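High-affinity zinc uptake system protein znuA (Streptococcus suis, PDB 3MFQ) probably captures zinc and perhaps other divalent metal ions at the cell surface and delivers them to an ABC transporter for uptake. Local coordinates at residues D18-Y21 / E27-R30; S114-A119 / K136-Y141; Q142-D147 / T265-Y270. One frame throughout, in Å; residues are numbered along the deposited sequence.

Interaction 1: residues D18-Y21 / E27-R30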
loop_
_atom_site.group_PDB
_atom_site.type_symbol
_atom_site.label_atom_id
_atom_site.label_comp_id
_atom_site.label_asym_id
_atom_site.label_seq_id
_atom_site.Cartn_x
_atom_site.Cartn_y
_atom_site.Cartn_z
ATOM N N ASP A 18 9.966 7.406 -0.295
ATOM C CA ASP A 18 9.638 8.392 0.726
ATOM C C ASP A 18 10.341 8.068 2.039
ATOM O O ASP A 18 11.039 8.905 2.609
ATOM C CB ASP A 18 8.128 8.437 0.950
ATOM C CG ASP A 18 7.731 9.390 2.060
ATOM O OD1 ASP A 18 8.359 10.463 2.180
ATOM O OD2 ASP A 18 6.782 9.070 2.808
ATOM N N MET A 19 10.144 6.843 2.513
ATOM C CA MET A 19 10.729 6.392 3.768
ATOM C C MET A 19 12.197 6.792 3.890
ATOM O O MET A 19 12.576 7.505 4.816
ATOM C CB MET A 19 10.572 4.873 3.906
ATOM C CG MET A 19 11.053 4.304 5.238
ATOM S SD MET A 19 10.655 2.556 5.449
ATOM C CE MET A 19 11.426 1.857 3.998
ATOM N N VAL A 20 13.019 6.337 2.949
ATOM C CA VAL A 20 14.453 6.608 2.991
ATOM C C VAL A 20 14.753 8.096 3.090
ATOM O O VAL A 20 15.588 8.516 3.887
ATOM C CB VAL A 20 15.180 6.029 1.769
ATOM C CG1 VAL A 20 16.648 6.416 1.797
ATOM C CG2 VAL A 20 15.036 4.526 1.743
ATOM N N TYR A 21 14.078 8.896 2.275
ATOM C CA TYR A 21 14.267 10.333 2.347
ATOM C C TYR A 21 13.931 10.830 3.742
ATOM O O TYR A 21 14.682 11.601 4.333
ATOM C CB TYR A 21 13.406 11.058 1.318
ATOM C CG TYR A 21 13.480 12.562 1.448
ATOM C CD1 TYR A 21 14.617 13.256 1.056
ATOM C CD2 TYR A 21 12.419 13.287 1.969
ATOM C CE1 TYR A 21 14.694 14.631 1.173
ATOM C CE2 TYR A 21 12.485 14.664 2.090
ATOM C CZ TYR A 21 13.624 15.331 1.690
ATOM O OH TYR A 21 13.696 16.700 1.808
ATOM N N GLU A 27 21.234 12.508 2.400
ATOM C CA GLU A 27 22.528 11.893 2.680
ATOM C C GLU A 27 22.857 10.732 1.743
ATOM O O GLU A 27 24.025 10.425 1.526
ATOM C CB GLU A 27 22.609 11.443 4.143
ATOM C CG GLU A 27 22.570 12.582 5.156
ATOM C CD GLU A 27 23.828 13.437 5.141
ATOM O OE1 GLU A 27 24.814 13.041 4.484
ATOM O OE2 GLU A 27 23.832 14.504 5.793
ATOM N N VAL A 28 21.834 10.086 1.194
ATOM C CA VAL A 28 22.049 8.984 0.257
ATOM C C VAL A 28 21.477 9.315 -1.112
ATOM O O VAL A 28 20.786 10.318 -1.275
ATOM C CB VAL A 28 21.407 7.673 0.746
ATOM C CG1 VAL A 28 21.969 7.277 2.100
ATOM C CG2 VAL A 28 19.898 7.819 0.805
ATOM N N GLU A 29 21.758 8.461 -2.091
ATOM C CA GLU A 29 21.269 8.669 -3.451
ATOM C C GLU A 29 20.258 7.595 -3.858
ATOM O O GLU A 29 20.615 6.432 -4.036
ATOM C CB GLU A 29 22.433 8.671 -4.436
ATOM C CG GLU A 29 22.134 9.405 -5.721
ATOM C CD GLU A 29 22.812 10.752 -5.767
ATOM O OE1 GLU A 29 24.036 10.802 -5.521
ATOM O OE2 GLU A 29 22.129 11.760 -6.047
ATOM N N ARG A 30 19.002 7.993 -4.030
ATOM C CA ARG A 30 17.922 7.024 -4.218
ATOM C C ARG A 30 17.628 6.627 -5.677
ATOM O O ARG A 30 17.503 7.475 -6.564
ATOM C CB ARG A 30 16.657 7.485 -3.473
ATOM C CG ARG A 30 16.808 7.440 -1.939
ATOM C CD ARG A 30 15.623 8.013 -1.172
ATOM N NE ARG A 30 15.633 9.472 -1.162
ATOM C CZ ARG A 30 15.154 10.218 -2.149
ATOM N NH1 ARG A 30 14.632 9.640 -3.221
ATOM N NH2 ARG A 30 15.199 11.540 -2.072
#

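Interaction 2: residues S114-A119 / K136-Y141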
loop_
_atom_site.group_PDB
_atom_site.type_symbol
_atom_site.label_atom_id
_atom_site.label_comp_id
_atom_site.label_asym_id
_atom_site.label_seq_id
_atom_site.Cartn_x
_atom_site.Cartn_y
_atom_site.Cartn_z
ATOM N N SER A 114 7.509 -0.873 11.905
ATOM C CA SER A 114 8.477 -1.958 11.923
ATOM C C SER A 114 9.396 -1.851 10.717
ATOM O O SER A 114 10.618 -1.883 10.853
ATOM C CB SER A 114 7.768 -3.312 11.923
ATOM O OG SER A 114 8.704 -4.376 11.917
ATOM N N ALA A 115 8.798 -1.721 9.535
ATOM C CA ALA A 115 9.555 -1.562 8.299
ATOM C C ALA A 115 10.524 -0.388 8.403
ATOM O O ALA A 115 11.698 -0.502 8.048
ATOM C CB ALA A 115 8.606 -1.364 7.127
ATOM N N VAL A 116 10.015 0.737 8.896
ATOM C CA VAL A 116 10.822 1.930 9.111
ATOM C C VAL A 116 12.072 1.607 9.912
ATOM O O VAL A 116 13.146 2.137 9.640
ATOM C CB VAL A 116 10.021 3.011 9.856
ATOM C CG1 VAL A 116 10.955 4.054 10.454
ATOM C CG2 VAL A 116 8.999 3.651 8.927
ATOM N N ALA A 117 11.925 0.731 10.899
ATOM C CA ALA A 117 13.036 0.351 11.765
ATOM C C ALA A 117 14.124 -0.383 10.991
ATOM O O ALA A 117 15.304 -0.048 11.096
ATOM C CB ALA A 117 12.540 -0.502 12.916
ATOM N N VAL A 118 13.723 -1.387 10.217
ATOM C CA VAL A 118 14.656 -2.136 9.383
ATOM C C VAL A 118 15.404 -1.198 8.441
ATOM O O VAL A 118 16.626 -1.270 8.317
ATOM C CB VAL A 118 13.936 -3.218 8.555
ATOM C CG1 VAL A 118 14.918 -3.922 7.633
ATOM C CG2 VAL A 118 13.251 -4.217 9.471
ATOM N N ALA A 119 14.658 -0.314 7.784
ATOM C CA ALA A 119 15.238 0.656 6.863
ATOM C C ALA A 119 16.260 1.533 7.570
ATOM O O ALA A 119 17.336 1.807 7.038
ATOM C CB ALA A 119 14.150 1.509 6.244
ATOM N N LYS A 136 18.225 9.800 14.947
ATOM C CA LYS A 136 17.473 10.970 15.372
ATOM C C LYS A 136 16.328 11.225 14.402
ATOM O O LYS A 136 15.203 11.507 14.813
ATOM C CB LYS A 136 18.394 12.187 15.434
ATOM C CG LYS A 136 17.867 13.332 16.277
ATOM C CD LYS A 136 18.918 14.420 16.409
ATOM C CE LYS A 136 18.453 15.545 17.320
ATOM N NZ LYS A 136 19.468 16.634 17.408
ATOM N N ASN A 137 16.623 11.125 13.111
ATOM C CA ASN A 137 15.601 11.256 12.082
ATOM C C ASN A 137 14.536 10.177 12.196
ATOM O O ASN A 137 13.350 10.441 12.013
ATOM C CB ASN A 137 16.239 11.202 10.697
ATOM C CG ASN A 137 17.048 12.436 10.388
ATOM O OD1 ASN A 137 17.180 13.327 11.226
ATOM N ND2 ASN A 137 17.593 12.503 9.182
ATOM N N THR A 138 14.973 8.960 12.496
ATOM C CA THR A 138 14.077 7.819 12.622
ATOM C C THR A 138 13.076 8.026 13.746
ATOM O O THR A 138 11.879 7.798 13.573
ATOM C CB THR A 138 14.863 6.537 12.907
ATOM O OG1 THR A 138 15.869 6.363 11.904
ATOM C CG2 THR A 138 13.936 5.332 12.909
ATOM N N GLU A 139 13.572 8.454 14.902
ATOM C CA GLU A 139 12.709 8.683 16.054
ATOM C C GLU A 139 11.634 9.720 15.750
ATOM O O GLU A 139 10.481 9.563 16.149
ATOM C CB GLU A 139 13.529 9.107 17.271
ATOM C CG GLU A 139 14.486 8.046 17.772
ATOM C CD GLU A 139 14.945 8.311 19.190
ATOM O OE1 GLU A 139 14.413 9.250 19.820
ATOM O OE2 GLU A 139 15.830 7.578 19.678
ATOM N N LYS A 140 12.014 10.776 15.036
ATOM C CA LYS A 140 11.075 11.833 14.683
ATOM C C LYS A 140 9.975 11.330 13.750
ATOM O O LYS A 140 8.835 11.784 13.827
ATOM C CB LYS A 140 11.803 13.013 14.040
ATOM C CG LYS A 140 10.874 14.126 13.586
ATOM C CD LYS A 140 11.631 15.226 12.862
ATOM C CE LYS A 140 10.684 16.306 12.360
ATOM N NZ LYS A 140 11.416 17.423 11.704
ATOM N N TYR A 141 10.317 10.395 12.871
ATOM C CA TYR A 141 9.335 9.850 11.939
ATOM C C TYR A 141 8.477 8.777 12.606
ATOM O O TYR A 141 7.292 8.645 12.304
ATOM C CB TYR A 141 10.010 9.303 10.679
ATOM C CG TYR A 141 9.036 8.897 9.590
ATOM C CD1 TYR A 141 8.123 9.808 9.072
ATOM C CD2 TYR A 141 9.036 7.609 9.072
ATOM C CE1 TYR A 141 7.233 9.444 8.077
ATOM C CE2 TYR A 141 8.150 7.236 8.076
ATOM C CZ TYR A 141 7.253 8.157 7.582
ATOM O OH TYR A 141 6.374 7.786 6.592
#

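Interaction 3: residues Q142-D147 / T265-Y270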
loop_
_atom_site.group_PDB
_atom_site.type_symbol
_atom_site.label_atom_id
_atom_site.label_comp_id
_atom_site.label_asym_id
_atom_site.label_seq_id
_atom_site.Cartn_x
_atom_site.Cartn_y
_atom_site.Cartn_z
ATOM N N GLN A 142 9.077 8.012 13.512
ATOM C CA GLN A 142 8.320 7.036 14.283
ATOM C C GLN A 142 7.206 7.741 15.044
ATOM O O GLN A 142 6.059 7.295 15.047
ATOM C CB GLN A 142 9.227 6.285 15.259
ATOM C CG GLN A 142 10.197 5.316 14.604
ATOM C CD GLN A 142 9.515 4.081 14.039
ATOM O OE1 GLN A 142 10.176 3.105 13.683
ATOM N NE2 GLN A 142 8.190 4.116 13.958
ATOM N N ALA A 143 7.557 8.850 15.684
ATOM C CA ALA A 143 6.596 9.637 16.444
ATOM C C ALA A 143 5.526 10.217 15.531
ATOM O O ALA A 143 4.364 10.320 15.917
ATOM C CB ALA A 143 7.299 10.743 17.202
ATOM N N GLN A 144 5.924 10.604 14.324
ATOM C CA GLN A 144 4.979 11.139 13.352
ATOM C C GLN A 144 3.997 10.061 12.926
ATOM O O GLN A 144 2.824 10.340 12.674
ATOM C CB GLN A 144 5.711 11.700 12.133
ATOM C CG GLN A 144 6.461 12.988 12.405
ATOM C CD GLN A 144 7.171 13.512 11.178
ATOM O OE1 GLN A 144 7.751 14.595 11.198
ATOM N NE2 GLN A 144 7.126 12.743 10.098
ATOM N N LEU A 145 4.483 8.826 12.846
ATOM C CA LEU A 145 3.628 7.689 12.541
ATOM C C LEU A 145 2.686 7.432 13.712
ATOM O O LEU A 145 1.530 7.060 13.519
ATOM C CB LEU A 145 4.468 6.449 12.237
ATOM C CG LEU A 145 5.349 6.520 10.985
ATOM C CD1 LEU A 145 6.306 5.341 10.918
ATOM C CD2 LEU A 145 4.494 6.591 9.731
ATOM N N ASP A 146 3.186 7.642 14.926
ATOM C CA ASP A 146 2.371 7.516 16.131
ATOM C C ASP A 146 1.207 8.503 16.102
ATOM O O ASP A 146 0.045 8.117 16.235
ATOM C CB ASP A 146 3.219 7.755 17.382
ATOM C CG ASP A 146 4.328 6.737 17.539
ATOM O OD1 ASP A 146 5.310 7.027 18.253
ATOM O OD2 ASP A 146 4.220 5.644 16.947
ATOM N N ASP A 147 1.534 9.781 15.933
ATOM C CA ASP A 147 0.528 10.832 15.845
ATOM C C ASP A 147 -0.466 10.514 14.737
ATOM O O ASP A 147 -1.668 10.735 14.883
ATOM C CB ASP A 147 1.193 12.184 15.577
ATOM C CG ASP A 147 2.238 12.540 16.619
ATOM O OD1 ASP A 147 3.039 13.463 16.365
ATOM O OD2 ASP A 147 2.263 11.897 17.690
ATOM N N THR A 265 3.837 12.065 -0.074
ATOM C CA THR A 265 4.516 11.250 0.921
ATOM C C THR A 265 3.568 10.207 1.492
ATOM O O THR A 265 2.380 10.192 1.171
ATOM C CB THR A 265 5.075 12.107 2.069
ATOM O OG1 THR A 265 3.998 12.568 2.892
ATOM C CG2 THR A 265 5.837 13.302 1.517
ATOM N N PHE A 266 4.101 9.339 2.345
ATOM C CA PHE A 266 3.326 8.240 2.909
ATOM C C PHE A 266 2.213 8.730 3.826
ATOM O O PHE A 266 1.052 8.365 3.656
ATOM C CB PHE A 266 4.239 7.273 3.663
ATOM C CG PHE A 266 3.498 6.232 4.447
ATOM C CD1 PHE A 266 3.031 5.084 3.832
ATOM C CD2 PHE A 266 3.260 6.407 5.800
ATOM C CE1 PHE A 266 2.344 4.126 4.553
ATOM C CE2 PHE A 266 2.574 5.455 6.527
ATOM C CZ PHE A 266 2.114 4.312 5.903
ATOM N N ILE A 267 2.574 9.556 4.801
ATOM C CA ILE A 267 1.602 10.061 5.761
ATOM C C ILE A 267 0.510 10.867 5.069
ATOM O O ILE A 267 -0.654 10.812 5.462
ATOM C CB ILE A 267 2.269 10.921 6.847
ATOM C CG1 ILE A 267 3.266 10.085 7.650
ATOM C CG2 ILE A 267 1.221 11.520 7.770
ATOM C CD1 ILE A 267 3.906 10.835 8.794
ATOM N N ASP A 268 0.887 11.612 4.035
ATOM C CA ASP A 268 -0.082 12.392 3.272
ATOM C C ASP A 268 -0.972 11.484 2.434
ATOM O O ASP A 268 -2.182 11.685 2.357
ATOM C CB ASP A 268 0.625 13.428 2.396
ATOM C CG ASP A 268 1.247 14.549 3.209
ATOM O OD1 ASP A 268 0.950 14.643 4.419
ATOM O OD2 ASP A 268 2.031 15.336 2.641
ATOM N N MET A 269 -0.369 10.478 1.811
ATOM C CA MET A 269 -1.131 9.484 1.073
ATOM C C MET A 269 -2.150 8.839 1.999
ATOM O O MET A 269 -3.262 8.517 1.593
ATOM C CB MET A 269 -0.201 8.421 0.487
ATOM C CG MET A 269 -0.914 7.239 -0.152
ATOM S SD MET A 269 -1.463 5.999 1.038
ATOM C CE MET A 269 0.106 5.380 1.636
ATOM N N TYR A 270 -1.760 8.657 3.253
ATOM C CA TYR A 270 -2.627 8.030 4.238
ATOM C C TYR A 270 -3.822 8.915 4.559
ATOM O O TYR A 270 -4.971 8.472 4.517
ATOM C CB TYR A 270 -1.846 7.762 5.518
ATOM C CG TYR A 270 -2.176 6.450 6.171
ATOM C CD1 TYR A 270 -3.444 6.203 6.673
ATOM C CD2 TYR A 270 -1.214 5.455 6.296
ATOM C CE1 TYR A 270 -3.745 5.007 7.271
ATOM C CE2 TYR A 270 -1.511 4.252 6.898
ATOM C CZ TYR A 270 -2.780 4.034 7.384
ATOM O OH TYR A 270 -3.096 2.840 7.989
#

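Interaction 1: residues D18-Y21 / E27-R30
The guanidinium of Arg30 has its two terminal nitrogens in different settings: NH1 makes a weak hydrogen bond to OD1 of Asn17, one turn before Tyr21 in helix 14-24, while NH2 comes 3.6 Å from CD1 of Tyr21. The ring and guanidinium planes stand 87° apart, and NH2 lies oblique to the ring. NE reaches the base of the same tyrosine, 3.7 Å from its CB. The bend that turns the arginine over the helix is at CG-CD, chi3 -78°; before it, the aliphatic part runs past Val20 in the opposite direction to that side chain, bringing CD within 3.5 Å of Val20 CG1. All this belongs to a beta-alpha-beta unit: strand 8-11 leads into helix 14-24, which crosses to strand 29-32, the outermost strand at one side of the four-stranded parallel sheet. Val28, just before that strand, supplies the apolar half, its CG2 meeting Val20 CG1 at 3.7 Å with the two side chains at roughly a right angle. Val20 also touches Leu123 and Val28 touches Leu127, so the valines pack against helix 109-123 and the loop after it, whereas Tyr21 lies at the exposed margin.

Interaction 2: residues S114-A119 / K136-Y141
Val116 holds CG1 anti to its backbone N (chi1 162°) and CG2 anti to its carbonyl carbon, a fork that gives each methyl a different partner on the facing helix. CG2 goes to Tyr141, whose ring is also carried anti to the backbone N, chi1 -172°. The methyl arrives at the ring's edge, close to its plane, 3.8 Å from CE2 and 4.0 Å from CD2, and the two side chains pass obliquely. CG1 lies alongside Thr138, 4.1 Å from its CG2 methyl. Segments 114-119 and 136-141, from helices consecutive in the chain, meet through these three residues, and the atoms that touch are all carbons. Helix 131-156 is consistent with the long helix that spans the two lobes in the TroA/ZnuA family of metal-binding proteins. Thr138 keeps its two branches apart: the methyl is given to the valine, while OG1 hydrogen-bonds to Ile134 O one turn earlier in its own helix and to Ser120 OG on the opposing one. That second bond is a polar link between the two helices. Helix 14-24 also packs on Val116, with Met19 and Leu23, and Asn137 ND2 reaches the same helix through a hydrogen bond to Leu23 O.

Interaction 3: residues Q142-D147 / T265-Y270
Leu145 and Phe266 meet at about a right angle: the leucine sends one methyl, CD2, obliquely against the CD2-CE2 bond of the phenylalanine ring, 3.9 Å from CE2 and 4.1 Å from CD2 of Phe266. Phe266 directs its ring toward helix 131-156 with CG anti to the backbone N, chi1 171°. Next to it, Ile267 works at two levels. Its CG1 lies 4.2 Å from Leu145 CD2, and its terminal CD1 extends to Gln144, where it touches CB at 3.9 Å and the amide nitrogen NE2 at 4.0 Å; these two side chains also cross nearly perpendicularly. The glutamine's amide is rotated so that NE2 lies on the same side as CB, and both touch that one methyl. Behind them the axes of segments 142-147 and 266-270 run almost parallel, 7° apart and 11.2 Å from each other at closest approach, so it is the side chains that bridge the gap. Thr265 is the N-cap of the second helix, its OG1 taking a weak, 3.4 Å bond from Asp268 N. Tyr270, one turn after Phe266, has Phe266 CZ at its ring edge, in plane. The contact joins the start of the C-terminal helix 266-281 to the middle of the long helix 131-156, which probably spans the two lobes, and helix 109-123 lies against both, stacking Tyr112 on the Phe266 ring and pairing Lys113 NZ with Asp146 OD2 in a salt bridge.

Helices 14-24, 109-123, 131-156 and 266-281 pack together and connect the three contacts; interaction 1 also takes in strand 29-32. Interaction 1 reaches interaction 2 through Met19, whose CE packs 3.5 Å from Ala119 CB, and interaction 3 through Asp18, whose OD2 is 2.7 Å from Phe266 N, a probable hydrogen bond at the start of the C-terminal helix. Interactions 2 and 3 share helix 131-156, and Tyr141 OH lies 3.5 Å from Phe266 CD2; their centres are about 11 Å apart. None supplies a ligand to the zinc ion, which is bound by His41, His104, His170 and Asp254; the Phe266 side chain in interaction 3 is about 13 Å from it.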